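Local coordinates for DNA repair protein RecO (Deinococcus radiodurans, PDB 1U5K) that probably takes part in DNA repair and in recombination by the RecF pathway, and carries a zinc ion bound by four cysteines, at residues A185-D188 against F189-A193; A213-R216 against A217-K220; P129-V132 against A133-M136; L115-A118 against S119-V123; G106-S109 against E110-D114. All coordinates share one frame; numbering follows the deposited sequence.

Contact 1: residues A185-D188 against F189-A193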
loop_
_atom_site.group_PDB
_atom_site.type_symbol
_atom_site.label_atom_id
_atom_site.label_comp_id
_atom_site.label_asym_id
_atom_site.label_seq_id
_atom_site.Cartn_x
_atom_site.Cartn_y
_atom_site.Cartn_z
ATOM N N ALA A 185 -6.504 22.133 21.863
ATOM C CA ALA A 185 -5.667 21.001 22.264
ATOM C C ALA A 185 -4.934 20.451 21.034
ATOM O O ALA A 185 -3.799 19.986 21.138
ATOM C CB ALA A 185 -6.515 19.909 22.915
ATOM N N VAL A 186 -5.575 20.499 19.872
ATOM C CA VAL A 186 -4.913 20.108 18.629
ATOM C C VAL A 186 -3.736 21.016 18.312
ATOM O O VAL A 186 -2.620 20.561 18.064
ATOM C CB VAL A 186 -5.936 20.038 17.498
ATOM C CG1 VAL A 186 -5.272 19.927 16.140
ATOM C CG2 VAL A 186 -6.913 18.904 17.763
ATOM N N LEU A 187 -3.948 22.320 18.434
ATOM C CA LEU A 187 -2.912 23.303 18.179
ATOM C C LEU A 187 -1.741 23.117 19.118
ATOM O O LEU A 187 -0.577 23.216 18.733
ATOM C CB LEU A 187 -3.413 24.738 18.363
ATOM C CG LEU A 187 -3.769 25.530 17.113
ATOM C CD1 LEU A 187 -4.170 26.949 17.553
ATOM C CD2 LEU A 187 -2.627 25.499 16.110
ATOM N N ASP A 188 -2.071 22.849 20.374
ATOM C CA ASP A 188 -1.020 22.706 21.360
ATOM C C ASP A 188 -0.151 21.488 21.058
ATOM O O ASP A 188 1.078 21.514 21.176
ATOM C CB ASP A 188 -1.650 22.655 22.750
ATOM C CG ASP A 188 -0.707 22.128 23.777
ATOM O OD1 ASP A 188 -0.893 20.940 24.102
ATOM O OD2 ASP A 188 0.253 22.769 24.240
ATOM N N PHE A 189 -0.801 20.397 20.682
ATOM C CA PHE A 189 -0.075 19.210 20.252
ATOM C C PHE A 189 0.823 19.491 19.056
ATOM O O PHE A 189 2.019 19.226 19.087
ATOM C CB PHE A 189 -1.023 18.063 19.928
ATOM C CG PHE A 189 -0.302 16.814 19.518
ATOM C CD1 PHE A 189 0.190 15.949 20.474
ATOM C CD2 PHE A 189 -0.074 16.549 18.175
ATOM C CE1 PHE A 189 0.848 14.799 20.076
ATOM C CE2 PHE A 189 0.610 15.412 17.782
ATOM C CZ PHE A 189 1.033 14.529 18.732
ATOM N N LEU A 190 0.234 20.055 18.012
ATOM C CA LEU A 190 0.973 20.333 16.791
ATOM C C LEU A 190 2.191 21.215 17.031
ATOM O O LEU A 190 3.245 20.951 16.464
ATOM C CB LEU A 190 0.036 20.937 15.747
ATOM C CG LEU A 190 -1.023 20.015 15.168
ATOM C CD1 LEU A 190 -1.875 20.778 14.199
ATOM C CD2 LEU A 190 -0.513 18.748 14.540
ATOM N N ARG A 191 2.079 22.209 17.914
ATOM C CA ARG A 191 3.145 23.162 18.168
ATOM C C ARG A 191 4.291 22.629 19.009
ATOM O O ARG A 191 5.422 23.103 18.919
ATOM C CB ARG A 191 2.583 24.433 18.813
ATOM C CG ARG A 191 1.735 25.283 17.887
ATOM C CD ARG A 191 1.082 26.440 18.626
ATOM N NE ARG A 191 0.438 27.404 17.754
ATOM C CZ ARG A 191 -0.517 28.246 18.123
ATOM N NH1 ARG A 191 -0.985 28.264 19.360
ATOM N NH2 ARG A 191 -1.000 29.104 17.243
ATOM N N HIS A 192 4.017 21.594 19.788
ATOM C CA HIS A 192 4.965 21.149 20.793
ATOM C C HIS A 192 5.321 19.670 20.737
ATOM O O HIS A 192 6.263 19.264 21.396
ATOM C CB HIS A 192 4.373 21.508 22.155
ATOM C CG HIS A 192 4.149 22.982 22.310
ATOM N ND1 HIS A 192 5.185 23.884 22.244
ATOM C CD2 HIS A 192 3.021 23.711 22.481
ATOM C CE1 HIS A 192 4.709 25.108 22.386
ATOM N NE2 HIS A 192 3.399 25.030 22.539
ATOM N N ALA A 193 4.637 18.885 19.911
ATOM C CA ALA A 193 4.783 17.434 19.938
ATOM C C ALA A 193 6.201 16.998 19.593
ATOM O O ALA A 193 6.722 16.055 20.183
ATOM C CB ALA A 193 3.775 16.793 19.004
#

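Contact 2: residues A213-R216 against A217-K220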
loop_
_atom_site.group_PDB
_atom_site.type_symbol
_atom_site.label_atom_id
_atom_site.label_comp_id
_atom_site.label_asym_id
_atom_site.label_seq_id
_atom_site.Cartn_x
_atom_site.Cartn_y
_atom_site.Cartn_z
ATOM N N ALA A 213 -7.917 14.729 12.788
ATOM C CA ALA A 213 -7.192 15.926 12.372
ATOM C C ALA A 213 -5.671 15.778 12.480
ATOM O O ALA A 213 -4.932 16.168 11.568
ATOM C CB ALA A 213 -7.646 17.114 13.182
ATOM N N LEU A 214 -5.228 15.200 13.593
ATOM C CA LEU A 214 -3.819 14.898 13.828
ATOM C C LEU A 214 -3.229 13.875 12.856
ATOM O O LEU A 214 -2.122 14.086 12.355
ATOM C CB LEU A 214 -3.588 14.455 15.266
ATOM C CG LEU A 214 -3.940 15.497 16.330
ATOM C CD1 LEU A 214 -3.698 14.930 17.718
ATOM C CD2 LEU A 214 -3.054 16.715 16.112
ATOM N N TRP A 215 -3.969 12.807 12.569
ATOM C CA TRP A 215 -3.527 11.809 11.612
ATOM C C TRP A 215 -3.447 12.432 10.231
ATOM O O TRP A 215 -2.506 12.164 9.489
ATOM C CB TRP A 215 -4.431 10.578 11.552
ATOM C CG TRP A 215 -4.229 9.662 12.702
ATOM C CD1 TRP A 215 -5.164 9.356 13.654
ATOM C CD2 TRP A 215 -3.030 8.964 13.066
ATOM N NE1 TRP A 215 -4.621 8.500 14.575
ATOM C CE2 TRP A 215 -3.319 8.234 14.238
ATOM C CE3 TRP A 215 -1.739 8.887 12.539
ATOM C CZ2 TRP A 215 -2.368 7.452 14.884
ATOM C CZ3 TRP A 215 -0.791 8.097 13.185
ATOM C CH2 TRP A 215 -1.105 7.410 14.364
ATOM N N ARG A 216 -4.414 13.275 9.890
ATOM C CA ARG A 216 -4.479 13.859 8.558
ATOM C C ARG A 216 -3.308 14.791 8.302
ATOM O O ARG A 216 -2.691 14.749 7.239
ATOM C CB ARG A 216 -5.817 14.545 8.294
ATOM C CG ARG A 216 -6.924 13.568 7.913
ATOM C CD ARG A 216 -8.122 14.196 7.209
ATOM N NE ARG A 216 -8.657 15.273 8.037
ATOM C CZ ARG A 216 -9.554 15.105 9.000
ATOM N NH1 ARG A 216 -10.071 13.907 9.248
ATOM N NH2 ARG A 216 -9.948 16.155 9.706
ATOM N N ALA A 217 -2.976 15.604 9.294
ATOM C CA ALA A 217 -1.905 16.571 9.162
ATOM C C ALA A 217 -0.577 15.840 8.989
ATOM O O ALA A 217 0.227 16.201 8.122
ATOM C CB ALA A 217 -1.885 17.461 10.361
ATOM N N LEU A 218 -0.399 14.789 9.783
ATOM C CA LEU A 218 0.783 13.942 9.706
ATOM C C LEU A 218 0.952 13.352 8.303
ATOM O O LEU A 218 2.051 13.432 7.757
ATOM C CB LEU A 218 0.752 12.856 10.780
ATOM C CG LEU A 218 1.915 11.866 10.779
ATOM C CD1 LEU A 218 3.146 12.589 11.193
ATOM C CD2 LEU A 218 1.611 10.640 11.642
ATOM N N GLU A 219 -0.123 12.814 7.728
ATOM C CA GLU A 219 -0.121 12.185 6.414
ATOM C C GLU A 219 0.241 13.173 5.305
ATOM O O GLU A 219 1.068 12.856 4.458
ATOM C CB GLU A 219 -1.488 11.574 6.099
ATOM C CG GLU A 219 -1.806 10.314 6.880
ATOM C CD GLU A 219 -3.159 9.722 6.509
ATOM O OE1 GLU A 219 -3.190 8.804 5.677
ATOM O OE2 GLU A 219 -4.206 10.178 7.001
ATOM N N LYS A 220 -0.370 14.353 5.326
ATOM C CA LYS A 220 -0.114 15.386 4.340
ATOM C C LYS A 220 1.335 15.866 4.427
ATOM O O LYS A 220 2.051 15.931 3.426
ATOM C CB LYS A 220 -1.059 16.576 4.564
ATOM C CG LYS A 220 -0.991 17.680 3.517
ATOM C CD LYS A 220 -1.037 17.194 2.080
ATOM C CE LYS A 220 -2.368 16.675 1.577
ATOM N NZ LYS A 220 -2.258 16.547 0.086
#

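Contact 3: residues P129-V132 against A133-M136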
loop_
_atom_site.group_PDB
_atom_site.type_symbol
_atom_site.label_atom_id
_atom_site.label_comp_id
_atom_site.label_asym_id
_atom_site.label_seq_id
_atom_site.Cartn_x
_atom_site.Cartn_y
_atom_site.Cartn_z
ATOM N N PRO A 129 -3.062 2.752 22.924
ATOM C CA PRO A 129 -2.008 2.591 21.918
ATOM C C PRO A 129 -2.141 3.549 20.739
ATOM O O PRO A 129 -1.080 3.932 20.255
ATOM C CB PRO A 129 -2.072 1.114 21.540
ATOM C CG PRO A 129 -3.424 0.729 21.872
ATOM C CD PRO A 129 -3.834 1.506 23.106
ATOM N N GLU A 130 -3.338 3.989 20.359
ATOM C CA GLU A 130 -3.457 5.000 19.315
ATOM C C GLU A 130 -2.676 6.246 19.724
ATOM O O GLU A 130 -1.965 6.836 18.902
ATOM C CB GLU A 130 -4.904 5.383 18.990
ATOM C CG GLU A 130 -4.948 6.381 17.841
ATOM C CD GLU A 130 -6.301 6.996 17.578
ATOM O OE1 GLU A 130 -7.125 6.919 18.502
ATOM O OE2 GLU A 130 -6.573 7.531 16.475
ATOM N N TRP A 131 -2.802 6.635 20.992
ATOM C CA TRP A 131 -2.168 7.850 21.478
ATOM C C TRP A 131 -0.646 7.682 21.502
ATOM O O TRP A 131 0.101 8.616 21.188
ATOM C CB TRP A 131 -2.695 8.322 22.841
ATOM C CG TRP A 131 -2.138 9.652 23.219
ATOM C CD1 TRP A 131 -1.358 9.929 24.293
ATOM C CD2 TRP A 131 -2.287 10.885 22.508
ATOM N NE1 TRP A 131 -0.997 11.252 24.286
ATOM C CE2 TRP A 131 -1.565 11.870 23.210
ATOM C CE3 TRP A 131 -2.964 11.265 21.341
ATOM C CZ2 TRP A 131 -1.486 13.199 22.786
ATOM C CZ3 TRP A 131 -2.853 12.557 20.902
ATOM C CH2 TRP A 131 -2.152 13.522 21.643
ATOM N N VAL A 132 -0.179 6.502 21.891
ATOM C CA VAL A 132 1.256 6.222 21.817
ATOM C C VAL A 132 1.735 6.448 20.379
ATOM O O VAL A 132 2.743 7.115 20.141
ATOM C CB VAL A 132 1.592 4.804 22.303
ATOM C CG1 VAL A 132 3.072 4.492 22.213
ATOM C CG2 VAL A 132 1.164 4.604 23.764
ATOM N N ALA A 133 1.005 5.906 19.413
ATOM C CA ALA A 133 1.436 5.991 18.020
ATOM C C ALA A 133 1.409 7.418 17.486
ATOM O O ALA A 133 2.344 7.805 16.789
ATOM C CB ALA A 133 0.614 5.055 17.136
ATOM N N LEU A 134 0.384 8.203 17.817
ATOM C CA LEU A 134 0.347 9.617 17.477
ATOM C C LEU A 134 1.572 10.347 18.004
ATOM O O LEU A 134 2.287 11.035 17.273
ATOM C CB LEU A 134 -0.930 10.328 17.929
ATOM C CG LEU A 134 -2.041 10.296 16.898
ATOM C CD1 LEU A 134 -3.314 10.793 17.534
ATOM C CD2 LEU A 134 -1.719 11.026 15.581
ATOM N N VAL A 135 1.835 10.156 19.286
ATOM C CA VAL A 135 2.911 10.857 19.962
ATOM C C VAL A 135 4.269 10.493 19.380
ATOM O O VAL A 135 5.076 11.371 19.105
ATOM C CB VAL A 135 2.868 10.609 21.479
ATOM C CG1 VAL A 135 4.137 11.082 22.139
ATOM C CG2 VAL A 135 1.664 11.311 22.044
ATOM N N MET A 136 4.479 9.202 19.153
ATOM C CA MET A 136 5.759 8.664 18.737
ATOM C C MET A 136 6.014 8.992 17.270
ATOM O O MET A 136 7.122 9.359 16.888
ATOM C CB MET A 136 5.786 7.152 18.981
ATOM C CG MET A 136 5.718 6.810 20.472
ATOM S SD MET A 136 7.102 7.453 21.389
ATOM C CE MET A 136 8.236 6.304 21.060
#

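Contact 4: residues L115-A118 against S119-V123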
loop_
_atom_site.group_PDB
_atom_site.type_symbol
_atom_site.label_atom_id
_atom_site.label_comp_id
_atom_site.label_asym_id
_atom_site.label_seq_id
_atom_site.Cartn_x
_atom_site.Cartn_y
_atom_site.Cartn_z
ATOM N N LEU A 115 13.887 5.479 20.158
ATOM C CA LEU A 115 12.532 6.000 20.109
ATOM C C LEU A 115 11.574 5.022 19.448
ATOM O O LEU A 115 10.433 4.873 19.900
ATOM C CB LEU A 115 12.471 7.317 19.349
ATOM C CG LEU A 115 11.713 8.546 19.845
ATOM C CD1 LEU A 115 10.962 9.139 18.672
ATOM C CD2 LEU A 115 10.815 8.436 21.070
ATOM N N PHE A 116 11.989 4.412 18.340
ATOM C CA PHE A 116 11.151 3.383 17.722
ATOM C C PHE A 116 10.840 2.201 18.653
ATOM O O PHE A 116 9.694 1.768 18.793
ATOM C CB PHE A 116 11.765 2.895 16.410
ATOM C CG PHE A 116 10.994 1.783 15.786
ATOM C CD1 PHE A 116 9.811 2.052 15.113
ATOM C CD2 PHE A 116 11.434 0.485 15.886
ATOM C CE1 PHE A 116 9.069 1.024 14.574
ATOM C CE2 PHE A 116 10.706 -0.540 15.340
ATOM C CZ PHE A 116 9.522 -0.275 14.687
ATOM N N ALA A 117 11.869 1.668 19.298
ATOM C CA ALA A 117 11.713 0.551 20.222
ATOM C C ALA A 117 10.751 0.926 21.349
ATOM O O ALA A 117 9.856 0.145 21.700
ATOM C CB ALA A 117 13.068 0.110 20.771
ATOM N N ALA A 118 10.860 2.158 21.840
ATOM C CA ALA A 118 9.981 2.623 22.922
ATOM C C ALA A 118 8.539 2.716 22.443
ATOM O O ALA A 118 7.608 2.458 23.195
ATOM C CB ALA A 118 10.448 3.977 23.450
ATOM N N SER A 119 8.353 3.069 21.172
ATOM C CA SER A 119 7.028 3.153 20.584
ATOM C C SER A 119 6.359 1.794 20.614
ATOM O O SER A 119 5.183 1.703 20.943
ATOM C CB SER A 119 7.059 3.787 19.178
ATOM O OG SER A 119 7.310 2.843 18.164
ATOM N N LEU A 120 7.093 0.742 20.275
ATOM C CA LEU A 120 6.572 -0.613 20.349
ATOM C C LEU A 120 6.250 -1.068 21.778
ATOM O O LEU A 120 5.221 -1.684 22.010
ATOM C CB LEU A 120 7.536 -1.604 19.702
ATOM C CG LEU A 120 7.785 -1.460 18.200
ATOM C CD1 LEU A 120 8.554 -2.665 17.699
ATOM C CD2 LEU A 120 6.545 -1.210 17.372
ATOM N N ARG A 121 7.130 -0.793 22.730
ATOM C CA ARG A 121 6.840 -1.015 24.142
ATOM C C ARG A 121 5.563 -0.305 24.577
ATOM O O ARG A 121 4.686 -0.925 25.160
ATOM C CB ARG A 121 8.031 -0.556 24.991
ATOM C CG ARG A 121 9.155 -1.569 24.886
ATOM C CD ARG A 121 10.276 -1.426 25.895
ATOM N NE ARG A 121 10.731 -0.068 26.138
ATOM C CZ ARG A 121 11.687 0.542 25.451
ATOM N NH1 ARG A 121 12.260 -0.022 24.389
ATOM N NH2 ARG A 121 12.025 1.766 25.808
ATOM N N GLY A 122 5.446 0.988 24.288
ATOM C CA GLY A 122 4.232 1.738 24.554
ATOM C C GLY A 122 2.960 1.168 23.964
ATOM O O GLY A 122 1.927 1.135 24.635
ATOM N N VAL A 123 3.009 0.731 22.707
ATOM C CA VAL A 123 1.840 0.160 22.057
ATOM C C VAL A 123 1.521 -1.179 22.708
ATOM O O VAL A 123 0.364 -1.585 22.793
ATOM C CB VAL A 123 2.074 0.000 20.542
ATOM C CG1 VAL A 123 1.143 -1.009 19.913
ATOM C CG2 VAL A 123 1.960 1.350 19.847
#

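Contact 5: residues G106-S109 against E110-D114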
loop_
_atom_site.group_PDB
_atom_site.type_symbol
_atom_site.label_atom_id
_atom_site.label_comp_id
_atom_site.label_asym_id
_atom_site.label_seq_id
_atom_site.Cartn_x
_atom_site.Cartn_y
_atom_site.Cartn_z
ATOM N N GLY A 106 20.528 5.800 5.295
ATOM C CA GLY A 106 21.401 6.671 6.068
ATOM C C GLY A 106 20.788 7.575 7.130
ATOM O O GLY A 106 21.470 8.076 8.023
ATOM N N GLU A 107 19.494 7.860 7.069
ATOM C CA GLU A 107 18.901 8.753 8.062
ATOM C C GLU A 107 18.561 8.108 9.411
ATOM O O GLU A 107 18.257 8.847 10.344
ATOM C CB GLU A 107 17.654 9.447 7.497
ATOM C CG GLU A 107 17.862 10.105 6.142
ATOM C CD GLU A 107 16.685 10.945 5.671
ATOM O OE1 GLU A 107 15.582 10.919 6.284
ATOM O OE2 GLU A 107 16.921 11.632 4.650
ATOM N N PHE A 108 18.582 6.781 9.522
ATOM C CA PHE A 108 18.125 6.083 10.718
ATOM C C PHE A 108 19.169 5.876 11.807
ATOM O O PHE A 108 19.955 4.940 11.778
ATOM C CB PHE A 108 17.455 4.745 10.402
ATOM C CG PHE A 108 16.564 4.246 11.514
ATOM C CD1 PHE A 108 15.303 4.769 11.716
ATOM C CD2 PHE A 108 17.006 3.274 12.381
ATOM C CE1 PHE A 108 14.496 4.295 12.743
ATOM C CE2 PHE A 108 16.218 2.774 13.397
ATOM C CZ PHE A 108 14.941 3.285 13.579
ATOM N N SER A 109 19.121 6.754 12.802
ATOM C CA SER A 109 20.166 6.899 13.811
ATOM C C SER A 109 19.874 6.056 15.039
ATOM O O SER A 109 18.784 5.506 15.188
ATOM C CB SER A 109 20.221 8.358 14.261
ATOM O OG SER A 109 18.954 8.779 14.754
ATOM N N GLU A 110 20.839 5.987 15.947
ATOM C CA GLU A 110 20.621 5.302 17.211
ATOM C C GLU A 110 19.463 5.916 17.999
ATOM O O GLU A 110 18.692 5.197 18.628
ATOM C CB GLU A 110 21.887 5.274 18.073
ATOM C CG GLU A 110 21.646 4.530 19.381
ATOM C CD GLU A 110 22.893 4.094 20.129
ATOM O OE1 GLU A 110 23.998 4.563 19.792
ATOM O OE2 GLU A 110 22.762 3.295 21.084
ATOM N N GLN A 111 19.338 7.237 17.976
ATOM C CA GLN A 111 18.282 7.931 18.703
ATOM C C GLN A 111 16.920 7.518 18.142
ATOM O O GLN A 111 15.970 7.284 18.883
ATOM C CB GLN A 111 18.476 9.444 18.613
ATOM C CG GLN A 111 19.692 9.987 19.352
ATOM C CD GLN A 111 21.027 9.814 18.648
ATOM O OE1 GLN A 111 21.111 9.462 17.467
ATOM N NE2 GLN A 111 22.094 10.073 19.394
ATOM N N ALA A 112 16.859 7.363 16.823
ATOM C CA ALA A 112 15.661 6.938 16.122
ATOM C C ALA A 112 15.331 5.506 16.504
ATOM O O ALA A 112 14.183 5.220 16.827
ATOM C CB ALA A 112 15.829 7.105 14.612
ATOM N N PHE A 113 16.333 4.634 16.542
ATOM C CA PHE A 113 16.138 3.258 16.969
ATOM C C PHE A 113 15.524 3.204 18.371
ATOM O O PHE A 113 14.544 2.490 18.609
ATOM C CB PHE A 113 17.413 2.403 16.955
ATOM C CG PHE A 113 17.170 1.023 17.523
ATOM C CD1 PHE A 113 16.523 0.062 16.769
ATOM C CD2 PHE A 113 17.465 0.735 18.849
ATOM C CE1 PHE A 113 16.208 -1.168 17.306
ATOM C CE2 PHE A 113 17.161 -0.487 19.400
ATOM C CZ PHE A 113 16.534 -1.436 18.636
ATOM N N ASP A 114 16.091 3.981 19.287
ATOM C CA ASP A 114 15.649 3.919 20.680
ATOM C C ASP A 114 14.205 4.390 20.847
ATOM O O ASP A 114 13.416 3.802 21.594
ATOM C CB ASP A 114 16.520 4.816 21.554
ATOM C CG ASP A 114 17.882 4.218 21.833
ATOM O OD1 ASP A 114 18.043 2.976 21.790
ATOM O OD2 ASP A 114 18.833 4.968 22.113
#

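Contact 1: residues A185-D188 against F189-A193
Apolar contact along helix 184-192 is made by Val186 with Leu190 and by Leu187 with Arg191, each pair one helical turn apart. The first two side chains lie alongside each other and point the same way, Val186 CG1 meeting Leu190 CD1 at 4.0 Å. Leu187 meets the arginine: its CD1 lies against one guanidinium face, offset toward the rim, and is 3.8 Å from Arg191 NH2. The arginine reaches this place with CG beside the backbone N (chi1 -70°) and an extended chain from CG to NE, which carries the flat end back along the helix.

Polar contact is mostly backbone. Leu190 N gives a nearly straight bond to Val186 O (2.9 Å, 174° at the hydrogen), and Phe189 N and Arg191 N donate to Ala185 O and Leu187 O. The last of these bonds is weak: His192 N reaches Asp188 O at 3.3 Å.

The side chains of Asp188 and His192 cross at about a right angle, with the carboxylate and ring planes 50° apart. Asp188 OD2 comes 3.4 Å from His192 CD2, while Asp188 O lies near the plane of the ring at its edge, 3.2 Å from the same carbon. The carboxylate has its salt bridge elsewhere, with Arg196, and Arg191 NH2 makes a weak hydrogen bond to Pro161 O.

Thus carbon, not nitrogen, is the part of the imidazole turned to Asp188, and any protonation of the ring would probably be favoured only modestly, since Arg196 already balances the carboxylate.

Contact 2: residues A213-R216 against A217-K220
Trp215 and Leu218 come together through different first torsions. The indole of Trp215 leaves with CG beside its backbone N (chi1 -76°), whereas Leu218 places CG beside its carbonyl carbon (chi1 178°), and the two side chains then run alongside each other in the same direction. The touch is between the leucine methyl CD2 and the benzo part of the indole, 3.8 Å from Leu218 CD2 to Trp215 CZ3, at an oblique approach.

The extended chain of Glu219 runs beside the preceding turn. Glu219 CG lies 3.3 Å from Trp215 O, the same carbonyl that accepts from Glu219 N at 3.0 Å. The carboxylate does not pair with Arg216: Glu219 OE2 and Arg216 NE are 6.8 Å apart, and the arginine instead has Ala213 N over one guanidinium face.

All of this belongs to regular alpha-helix, part of helix 211-225 in the helical C-terminal part of RecO, with i to i+4 bonds running from Ala217 N, Leu218 N, Glu219 N and Lys220 N to the carbonyls of residues 213-216.

The indole has its polar end satisfied by Glu130 on helix 129-141, through Trp215 NE1. Leu218 packs against Ser137 and Tyr138 of that helix, as well as Phe98 of helix 86-102, while Arg216 and Lys220 are exposed.

Contact 3: residues P129-V132 against A133-M136
The first two turns of helix 129-141, a largely buried part of that helix, carry a side-chain cluster round Trp131, whose indole meets both Leu134 and Val135. Val135 CG2 stands over one face of the ring in a CH-pi contact, 3.7 Å from the centroid of the five-membered ring and 24° off its normal. Leu134 crosses the indole at about a right angle and brings CD1 to the six-membered ring, 3.8 Å from Trp131 CZ3. A chi1 of -173° puts the indole beside the carbonyl carbon, leading on to the next turn, where Leu134 and Val135 stand. Trp131 NE1 donates to Ser201 O. Farther round, Val132 and Met136 lie alongside each other, Val132 CG1 being 3.9 Å from Met136 CG. Backbone bonds complete the turn, among them Val135 N to Trp131 O at 3.0 Å.

A serine in place of Trp131 would probably leave a gap beside Val135 and Leu134 and deprive the carbonyl of Ser201 of its indole N-H.

Several helices surround this one: Met136 and Val132 face helix 110-125, Ala133 packs on Phe91 and Met95 of helix 86-102, Leu134 packs against helix 211-225, and Trp131 meets the Phe189 ring of helix 184-192.

Contact 4: residues L115-A118 against S119-V123
The Phe116 ring has Leu120 CG over one face, while Ser119 OG approaches obliquely, 4.0 Å from Phe116 CD1. The leucine crosses the ring at a slant and also brings its CD1 to 3.8 Å from Phe116 CE2. A second flat group, the guanidinium of Arg121, lies with one face on the backbone of Ala118: Ala118 CA stands 3.5 Å above its plane, offset toward the rim. Around that group Arg121 NH2 comes 3.6 Å from Ala118 CB. The exposed arginine bends at chi3 (-43°), and its end lies back over the preceding turn, beside the methyls of Ala117 and Ala118.

Ser119 adds a polar link. Its OG donates to Phe116 O at 2.7 Å, in the carbonyl plane and on a lone pair, and the hydroxyl is put there by a chi1 of 86°, between the backbone N and the carbonyl carbon. The same oxygen also accepts from Leu120 N, so two donors grip Phe116 O. Gly122 N to Ala118 O, at 2.8 Å and 175°, continues the regular alpha-helical bonding.

A glycine replacing Phe116 would probably leave Leu120 without the ring face it packs on.

This part of helix 110-125 packs against a strand and two helices. Phe116, Ala117 and Leu120 touch Ile11 of strand 5-17, in the N-terminal OB-family part, whereas Leu115 and Ser119 pack on Met136 of helix 129-141; helix 86-102 receives Phe116, Ser119, Leu120 and Val123.

Contact 5: residues G106-S109 against E110-D114
Phe108 lays its ring over the first turn of the following helix, with the methyl of Ala112 against one face. Ala112 CB is 3.9 Å from the ring centroid and 23° off the normal, a CH-pi contact placed toward the CE1 rim, where Phe108 CE1 comes to 3.6 Å from that methyl. The CE2 and CZ side of the ring turns to Phe113: Phe108 CE2 touches Phe113 CB at 3.8 Å and lies near the plane of the Phe113 ring, at its edge. A chi1 of -160°, with CG beside the carbonyl carbon, swings the Phe108 ring forward along the chain to these two residues.

Next in the chain, Ser109 is the N-cap of helix 110-125. Its OG accepts from Ala112 N at 3.3 Å, 154° at the hydrogen, and so satisfies a first-turn amide that has no earlier helical carbonyl to bond. Ser109 O takes the next amide, from Phe113 N at 2.9 Å, the first i to i+4 bond of the helix. Gln111 bends at chi2 and brings its carbonyl oxygen OE1 back beside the cap, 3.5 Å from Ser109 CB.

Beyond the turn, the Phe108 ring meets Phe103 edge-to-face, and Phe113 packs on Pro30.

Contacts 4 and 5 share helix 110-125: contact 5 caps its start and contact 4 lies farther along, their centres 13 Å apart. Contact 4 adjoins contact 3, with centres 9 Å apart, where Val132 CG1 is 3.7 Å from Ser119 O. Contacts 1, 2 and 3 form a mutually touching group: Leu214 CD2 meets Phe189 CD2 at 3.6 Å, Phe189 CE1 lies 4.1 Å from Val135 CG2, and Trp215 CE2 packs 3.5 Å from Leu134 CD2. Contact 1 is nearest the zinc site of Cys153, Cys156, Cys173 and Cys176, the side chain of Arg191 lying about 12 Å from the zinc ion.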